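Local coordinates for intracellular sulfur oxidation protein dsrF (Allochromatium vinosum, PDB 2HY5), which may take part in the oxidation of intracellular sulfur, as one subunit of the DsrEFH complex it forms with DsrE and DsrH, at the interface of chains A and B and the interface of chains A and C. Coordinates in Å, arbitrary orientation; residue numbers count along the deposited sequence, not the author numbering. Chains: chain A, Intracellular sulfur oxidation protein dsrF; chain B/C, DsrH.

One DsrF chain touches two DsrH chains here, B through contacts 1 and 2 and C through contact 3. Contacts 1 and 2 lie about 13 Å apart, centre to centre of their C-alpha atoms, and share helix 16-23 of chain B, whose first half serves contact 1 and whose last residue serves contact 2. Contacts 1 and 3 are also about 13 Å apart and share the 3-10 helix 45-51 of chain A: A:Asp45 turns to chain B, its neighbour A:Asp46 to chain C. Contacts 2 and 3 are about 23 Å apart. By touching both DsrH chains, DsrF links them in the deposited assembly.

Contact 1: the interface of chains A and B. Residues chain A 13, 44-45; chain B 15-16, 19, 101-102.
This is a polar heteromeric interface with an aromatic flank, joining DsrF to one DsrH chain in the DsrEFH assembly. B:Ser19, on helix 16-23, gives its hydroxyl OG to the carboxylate oxygen OD2 of A:Asp45 at 2.9 Å, coming in on the syn side but 30° out of the carboxylate plane. The same oxygen is gripped side-on within chain A: A:Arg13 NE donates to A:Asp45 OD2 at 2.9 Å, on the anti lone pair of that oxygen, while NH2 adds a longer bond from above the carboxylate. Three donors thus converge on one oxygen, which fixes the guanidinium and the carboxylate together. A:Arg13 bends at chi3 (55°), and this turn lays one guanidinium face against the rim of the B:Trp101 indole, NE standing 3.6 Å from CE3. Ring and guanidinium planes are 63° apart, an edge against a face rather than a parallel stack. The methyl CD2 of A:Leu44 meets the same indole rim at CZ3, 3.7 Å away. Beyond, the tip of A:Arg13 points at the B:Asn15 amide, with NH2 3.5 Å from OD1.

Contact 2: the interface of chains A and B. Residues chain A 120, 123-124, 127-128; chain B 23, 25.
The backbone carbonyl of B:Phe23, at the last residue of helix 16-23, faces one side of the regular helix 120-129 of chain A, where A:Ser124 (phi -60°, psi -37°) meets it. The A:Ser124 hydroxyl OG donates to B:Phe23 O at 2.7 Å, tilted a little from the carbonyl plane. With OG anti to its own carbonyl carbon (chi1 -65°), the hydroxyl also lies near A:Ser120 O one turn back, a weak bond at best. A water reinforces the join, sitting 2.9 Å from B:Phe23 O and more loosely beside A:Ser124 O, so the B:Phe23 carbonyl is met by both a side chain and a solvent molecule. The phenyl ring of B:Phe23 crosses A:Val123 obliquely: the branch CG1 sits over one face of the ring, near its CD2-CE2 rim, 3.4 Å from CD2. On the same side of the ring, A:Met127 sets its sulfur SD 3.8 Å from B:Phe23 CB. Farther along, A:Asn128 and B:Thr25 reach tip to tip: B:Thr25 OG1 donates to the amide oxygen OD1 at 3.0 Å, in the carbonyl plane and on a lone pair. The B:Thr25 methyl CG2 meanwhile packs on A:Ser124 CB at 3.6 Å. In the fold, this row lies along helix 120-129 of DsrF, just before its last strand 132-135, against the end of DsrH helix 16-23 and the loop that follows it.

Contact 3: the interface of chains A and C. Residues chain A 15-18, 46; chain C 10, 13, 35, 38, 69.
Loop 15-18 of chain A, in the DsrE/DsrF-like family fold, lies against the 3-10 helix 34-40 of the second DsrH chain, with A:Asp46 of the 3-10 helix 45-51 alongside. C:Tyr38 brings its ring edge to A:Ala15, CE1 standing 3.4 Å from CB, and its hydroxyl reaches obliquely toward the A:Pro16 ring. Next to it, C:Asp35 and C:Arg69 form a pair within chain C that faces the loop. C:Arg69 holds OD2 of C:Asp35 side-on, NH2 at 3.0 Å and NE at a similar length, OD2 lying nearly in the guanidinium plane, at its edge. One face of that guanidinium takes A:Tyr17 CB, 3.7 Å above the plane and toward its rim, while OD2 of C:Asp35 packs on A:Gly18 CA at 3.4 Å. The other carboxylate oxygen, OD1, reaches A:Ala15 O through a water that is 2.9 Å from OD1. An alanine in place of C:Asp35 would probably leave the C:Arg69 guanidinium without its mate and freer to turn, and the water at A:Ala15 O without its link to chain C. At the other end, C:Ser10 gives its hydroxyl OG to A:Asp46 OD2 at 2.6 Å; with OG anti to its backbone N (chi1 166°), the hydroxyl is turned to A:Asp46 and approaches on the syn side, 19° out of the carboxylate plane. A second water, 3.2 Å from A:Asp46 N, leads to the carboxylate of C:Glu13, a poorly ordered side chain.

Contact 1: the interface of chains A and B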
loop_
_atom_site.group_PDB
_atom_site.type_symbol
_atom_site.label_atom_id
_atom_site.label_comp_id
_atom_site.label_asym_id
_atom_site.label_seq_id
_atom_site.Cartn_x
_atom_site.Cartn_y
_atom_site.Cartn_z
ATOM N N ARG A 13 0.808 11.930 -6.797
ATOM C CA ARG A 13 -0.419 11.308 -7.278
ATOM C C ARG A 13 -1.322 10.717 -6.203
ATOM O O ARG A 13 -2.377 10.171 -6.521
ATOM C CB ARG A 13 -0.075 10.209 -8.290
ATOM C CG ARG A 13 0.563 10.718 -9.575
ATOM C CD ARG A 13 0.879 9.564 -10.525
ATOM N NE ARG A 13 -0.304 8.752 -10.797
ATOM C CZ ARG A 13 -0.421 7.470 -10.467
ATOM N NH1 ARG A 13 0.576 6.843 -9.852
ATOM N NH2 ARG A 13 -1.539 6.812 -10.741
ATOM N N LEU A 44 -1.098 15.227 -9.965
ATOM C CA LEU A 44 -1.906 14.487 -10.918
ATOM C C LEU A 44 -2.754 13.446 -10.199
ATOM O O LEU A 44 -2.405 12.989 -9.107
ATOM C CB LEU A 44 -0.977 13.803 -11.929
ATOM C CG LEU A 44 -1.550 12.785 -12.917
ATOM C CD1 LEU A 44 -2.487 13.480 -13.896
ATOM C CD2 LEU A 44 -0.405 12.104 -13.658
ATOM N N ASP A 45 -3.864 13.063 -10.819
ATOM C CA ASP A 45 -4.762 12.078 -10.225
ATOM C C ASP A 45 -5.131 12.514 -8.806
ATOM O O ASP A 45 -5.424 13.689 -8.589
ATOM C CB ASP A 45 -4.104 10.694 -10.232
ATOM C CG ASP A 45 -3.895 10.156 -11.648
ATOM O OD1 ASP A 45 -4.783 10.368 -12.503
ATOM O OD2 ASP A 45 -2.855 9.515 -11.909
ATOM N N ASN B 15 -5.150 2.512 -10.689
ATOM C CA ASN B 15 -5.318 3.348 -11.872
ATOM C C ASN B 15 -3.978 3.726 -12.508
ATOM O O ASN B 15 -3.935 4.487 -13.468
ATOM C CB ASN B 15 -6.064 4.624 -11.482
ATOM C CG ASN B 15 -5.228 5.549 -10.613
ATOM O OD1 ASN B 15 -4.458 5.099 -9.761
ATOM N ND2 ASN B 15 -5.384 6.854 -10.818
ATOM N N SER B 16 -2.894 3.179 -11.973
ATOM C CA SER B 16 -1.548 3.483 -12.451
ATOM C C SER B 16 -1.312 3.254 -13.939
ATOM O O SER B 16 -0.779 4.128 -14.626
ATOM C CB SER B 16 -0.524 2.682 -11.648
ATOM O OG SER B 16 -0.604 3.017 -10.278
ATOM N N SER B 19 -3.293 5.785 -16.177
ATOM C CA SER B 19 -2.714 7.123 -16.176
ATOM C C SER B 19 -1.445 7.144 -17.027
ATOM O O SER B 19 -1.190 8.095 -17.763
ATOM C CB SER B 19 -2.378 7.560 -14.750
ATOM O OG SER B 19 -3.541 7.566 -13.941
ATOM N N TRP B 101 5.413 4.852 -11.996
ATOM C CA TRP B 101 3.998 5.062 -11.736
ATOM C C TRP B 101 3.662 4.068 -10.645
ATOM O O TRP B 101 3.474 2.877 -10.910
ATOM C CB TRP B 101 3.159 4.788 -12.984
ATOM C CG TRP B 101 3.384 5.790 -14.069
ATOM C CD1 TRP B 101 4.371 5.770 -15.016
ATOM C CD2 TRP B 101 2.621 6.980 -14.306
ATOM N NE1 TRP B 101 4.271 6.878 -15.831
ATOM C CE2 TRP B 101 3.207 7.631 -15.420
ATOM C CE3 TRP B 101 1.507 7.557 -13.686
ATOM C CZ2 TRP B 101 2.689 8.847 -15.927
ATOM C CZ3 TRP B 101 1.002 8.759 -14.187
ATOM C CH2 TRP B 101 1.591 9.389 -15.295
ATOM N N LEU B 102 3.619 4.562 -9.413
ATOM C CA LEU B 102 3.349 3.718 -8.253
ATOM C C LEU B 102 1.857 3.499 -8.009
ATOM O O LEU B 102 1.316 4.160 -7.100
ATOM C CB LEU B 102 4.016 4.333 -7.012
ATOM C CG LEU B 102 5.527 4.559 -7.203
ATOM C CD1 LEU B 102 6.125 5.175 -5.949
ATOM C CD2 LEU B 102 6.229 3.243 -7.521
ATOM O OXT LEU B 102 1.245 2.675 -8.723
#

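Contact 2: the interface of chains A and B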
loop_
_atom_site.group_PDB
_atom_site.type_symbol
_atom_site.label_atom_id
_atom_site.label_comp_id
_atom_site.label_asym_id
_atom_site.label_seq_id
_atom_site.Cartn_x
_atom_site.Cartn_y
_atom_site.Cartn_z
ATOM N N SER A 120 -3.487 17.863 -20.467
ATOM C CA SER A 120 -2.747 16.611 -20.582
ATOM C C SER A 120 -1.504 16.665 -21.470
ATOM O O SER A 120 -0.489 16.042 -21.154
ATOM C CB SER A 120 -3.681 15.500 -21.070
ATOM O OG SER A 120 -4.247 15.819 -22.328
ATOM N N VAL A 123 1.280 18.320 -19.617
ATOM C CA VAL A 123 1.792 17.417 -18.591
ATOM C C VAL A 123 2.818 16.480 -19.223
ATOM O O VAL A 123 3.925 16.310 -18.710
ATOM C CB VAL A 123 0.652 16.564 -17.974
ATOM C CG1 VAL A 123 1.230 15.487 -17.053
ATOM C CG2 VAL A 123 -0.293 17.452 -17.194
ATOM N N SER A 124 2.444 15.885 -20.351
ATOM C CA SER A 124 3.331 14.965 -21.050
ATOM C C SER A 124 4.619 15.677 -21.439
ATOM O O SER A 124 5.701 15.096 -21.380
ATOM C CB SER A 124 2.651 14.412 -22.307
ATOM O OG SER A 124 1.530 13.608 -21.975
ATOM N N MET A 127 6.890 16.090 -18.494
ATOM C CA MET A 127 7.511 14.806 -18.181
ATOM C C MET A 127 8.716 14.584 -19.106
ATOM O O MET A 127 9.789 14.191 -18.653
ATOM C CB MET A 127 6.495 13.669 -18.341
ATOM C CG MET A 127 5.294 13.780 -17.393
ATOM S SD MET A 127 4.044 12.484 -17.605
ATOM C CE MET A 127 3.476 12.313 -15.903
ATOM N N ASN A 128 8.540 14.859 -20.395
ATOM C CA ASN A 128 9.616 14.689 -21.372
ATOM C C ASN A 128 10.805 15.628 -21.182
ATOM O O ASN A 128 11.889 15.381 -21.715
ATOM C CB ASN A 128 9.065 14.848 -22.792
ATOM C CG ASN A 128 8.445 13.574 -23.317
ATOM O OD1 ASN A 128 7.366 13.590 -23.918
ATOM N ND2 ASN A 128 9.130 12.458 -23.107
ATOM N N PHE B 23 -0.557 9.577 -20.490
ATOM C CA PHE B 23 0.490 10.587 -20.595
ATOM C C PHE B 23 1.749 10.192 -21.359
ATOM O O PHE B 23 2.526 11.060 -21.751
ATOM C CB PHE B 23 0.868 11.090 -19.198
ATOM C CG PHE B 23 -0.250 11.807 -18.492
ATOM C CD1 PHE B 23 -1.038 11.151 -17.553
ATOM C CD2 PHE B 23 -0.528 13.135 -18.785
ATOM C CE1 PHE B 23 -2.092 11.806 -16.927
ATOM C CE2 PHE B 23 -1.580 13.800 -18.165
ATOM C CZ PHE B 23 -2.361 13.136 -17.231
ATOM N N THR B 25 4.074 9.445 -24.328
ATOM C CA THR B 25 4.018 9.949 -25.696
ATOM C C THR B 25 4.682 9.034 -26.714
ATOM O O THR B 25 5.434 8.125 -26.358
ATOM C CB THR B 25 4.657 11.350 -25.796
ATOM O OG1 THR B 25 6.007 11.301 -25.325
ATOM C CG2 THR B 25 3.872 12.348 -24.962
HETATM O O HOH W 1 5.272 11.934 -21.375
#

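Contact 3: the interface of chains A and C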
loop_
_atom_site.group_PDB
_atom_site.type_symbol
_atom_site.label_atom_id
_atom_site.label_comp_id
_atom_site.label_asym_id
_atom_site.label_seq_id
_atom_site.Cartn_x
_atom_site.Cartn_y
_atom_site.Cartn_z
ATOM N N ALA A 15 -3.583 10.946 -2.482
ATOM C CA ALA A 15 -4.338 11.840 -1.619
ATOM C C ALA A 15 -3.620 11.932 -0.282
ATOM O O ALA A 15 -2.940 10.995 0.130
ATOM C CB ALA A 15 -5.761 11.306 -1.419
ATOM N N PRO A 16 -3.760 13.070 0.412
ATOM C CA PRO A 16 -3.117 13.275 1.711
ATOM C C PRO A 16 -3.809 12.524 2.851
ATOM O O PRO A 16 -4.973 12.128 2.735
ATOM C CB PRO A 16 -3.189 14.789 1.881
ATOM C CG PRO A 16 -4.503 15.111 1.261
ATOM C CD PRO A 16 -4.484 14.284 -0.011
ATOM N N TYR A 17 -3.058 12.315 3.931
ATOM C CA TYR A 17 -3.522 11.659 5.154
ATOM C C TYR A 17 -3.760 10.154 5.152
ATOM O O TYR A 17 -3.415 9.484 6.123
ATOM C CB TYR A 17 -4.763 12.384 5.677
ATOM C CG TYR A 17 -4.513 13.852 5.888
ATOM C CD1 TYR A 17 -5.131 14.807 5.080
ATOM C CD2 TYR A 17 -3.613 14.294 6.862
ATOM C CE1 TYR A 17 -4.856 16.162 5.231
ATOM C CE2 TYR A 17 -3.333 15.649 7.018
ATOM C CZ TYR A 17 -3.954 16.574 6.198
ATOM O OH TYR A 17 -3.653 17.910 6.329
ATOM N N GLY A 18 -4.348 9.621 4.087
ATOM C CA GLY A 18 -4.588 8.184 4.023
ATOM C C GLY A 18 -3.265 7.438 4.073
ATOM O O GLY A 18 -3.175 6.313 4.586
ATOM N N ASP A 46 -5.112 11.600 -7.837
ATOM C CA ASP A 46 -5.479 11.988 -6.474
ATOM C C ASP A 46 -4.517 12.987 -5.852
ATOM O O ASP A 46 -4.789 13.536 -4.786
ATOM C CB ASP A 46 -5.615 10.763 -5.559
ATOM C CG ASP A 46 -6.937 10.037 -5.744
ATOM O OD1 ASP A 46 -7.857 10.611 -6.361
ATOM O OD2 ASP A 46 -7.053 8.891 -5.257
ATOM N N SER C 10 -9.566 5.482 -2.042
ATOM C CA SER C 10 -10.129 6.374 -3.044
ATOM C C SER C 10 -10.725 5.583 -4.205
ATOM O O SER C 10 -10.127 4.614 -4.677
ATOM C CB SER C 10 -9.040 7.308 -3.577
ATOM O OG SER C 10 -9.462 7.955 -4.761
ATOM N N GLU C 13 -8.498 5.801 -7.118
ATOM C CA GLU C 13 -7.223 5.123 -6.924
ATOM C C GLU C 13 -7.344 3.600 -6.936
ATOM O O GLU C 13 -6.553 2.914 -7.590
ATOM C CB GLU C 13 -6.612 5.580 -5.596
ATOM C CG GLU C 13 -5.288 4.927 -5.244
ATOM C CD GLU C 13 -4.209 5.186 -6.280
ATOM O OE1 GLU C 13 -3.050 4.786 -6.046
ATOM O OE2 GLU C 13 -4.515 5.786 -7.334
ATOM N N ASP C 35 -9.347 7.660 2.844
ATOM C CA ASP C 35 -9.432 8.122 1.461
ATOM C C ASP C 35 -10.733 7.728 0.751
ATOM O O ASP C 35 -11.026 8.220 -0.345
ATOM C CB ASP C 35 -8.225 7.613 0.667
ATOM C CG ASP C 35 -6.929 8.317 1.051
ATOM O OD1 ASP C 35 -5.859 7.884 0.570
ATOM O OD2 ASP C 35 -6.968 9.310 1.818
ATOM N N TYR C 38 -13.602 10.513 -0.521
ATOM C CA TYR C 38 -13.737 11.206 -1.795
ATOM C C TYR C 38 -14.921 10.718 -2.630
ATOM O O TYR C 38 -15.480 11.474 -3.422
ATOM C CB TYR C 38 -12.433 11.081 -2.580
ATOM C CG TYR C 38 -11.269 11.756 -1.886
ATOM C CD1 TYR C 38 -10.168 11.019 -1.448
ATOM C CD2 TYR C 38 -11.265 13.133 -1.676
ATOM C CE1 TYR C 38 -9.093 11.637 -0.821
ATOM C CE2 TYR C 38 -10.190 13.766 -1.052
ATOM C CZ TYR C 38 -9.105 13.008 -0.627
ATOM O OH TYR C 38 -8.024 13.613 -0.024
ATOM N N ARG C 69 -9.682 16.405 4.892
ATOM C CA ARG C 69 -9.331 16.529 3.489
ATOM C C ARG C 69 -9.856 17.792 2.816
ATOM O O ARG C 69 -9.701 17.970 1.610
ATOM C CB ARG C 69 -9.750 15.258 2.757
ATOM C CG ARG C 69 -8.865 14.078 3.172
ATOM C CD ARG C 69 -9.463 12.740 2.810
ATOM N NE ARG C 69 -8.584 11.626 3.163
ATOM C CZ ARG C 69 -8.375 11.190 4.403
ATOM N NH1 ARG C 69 -8.978 11.775 5.432
ATOM N NH2 ARG C 69 -7.577 10.153 4.607
HETATM O O HOH W 2 -3.056 8.346 0.238
HETATM O O HOH W 3 -5.411 8.414 -7.982
#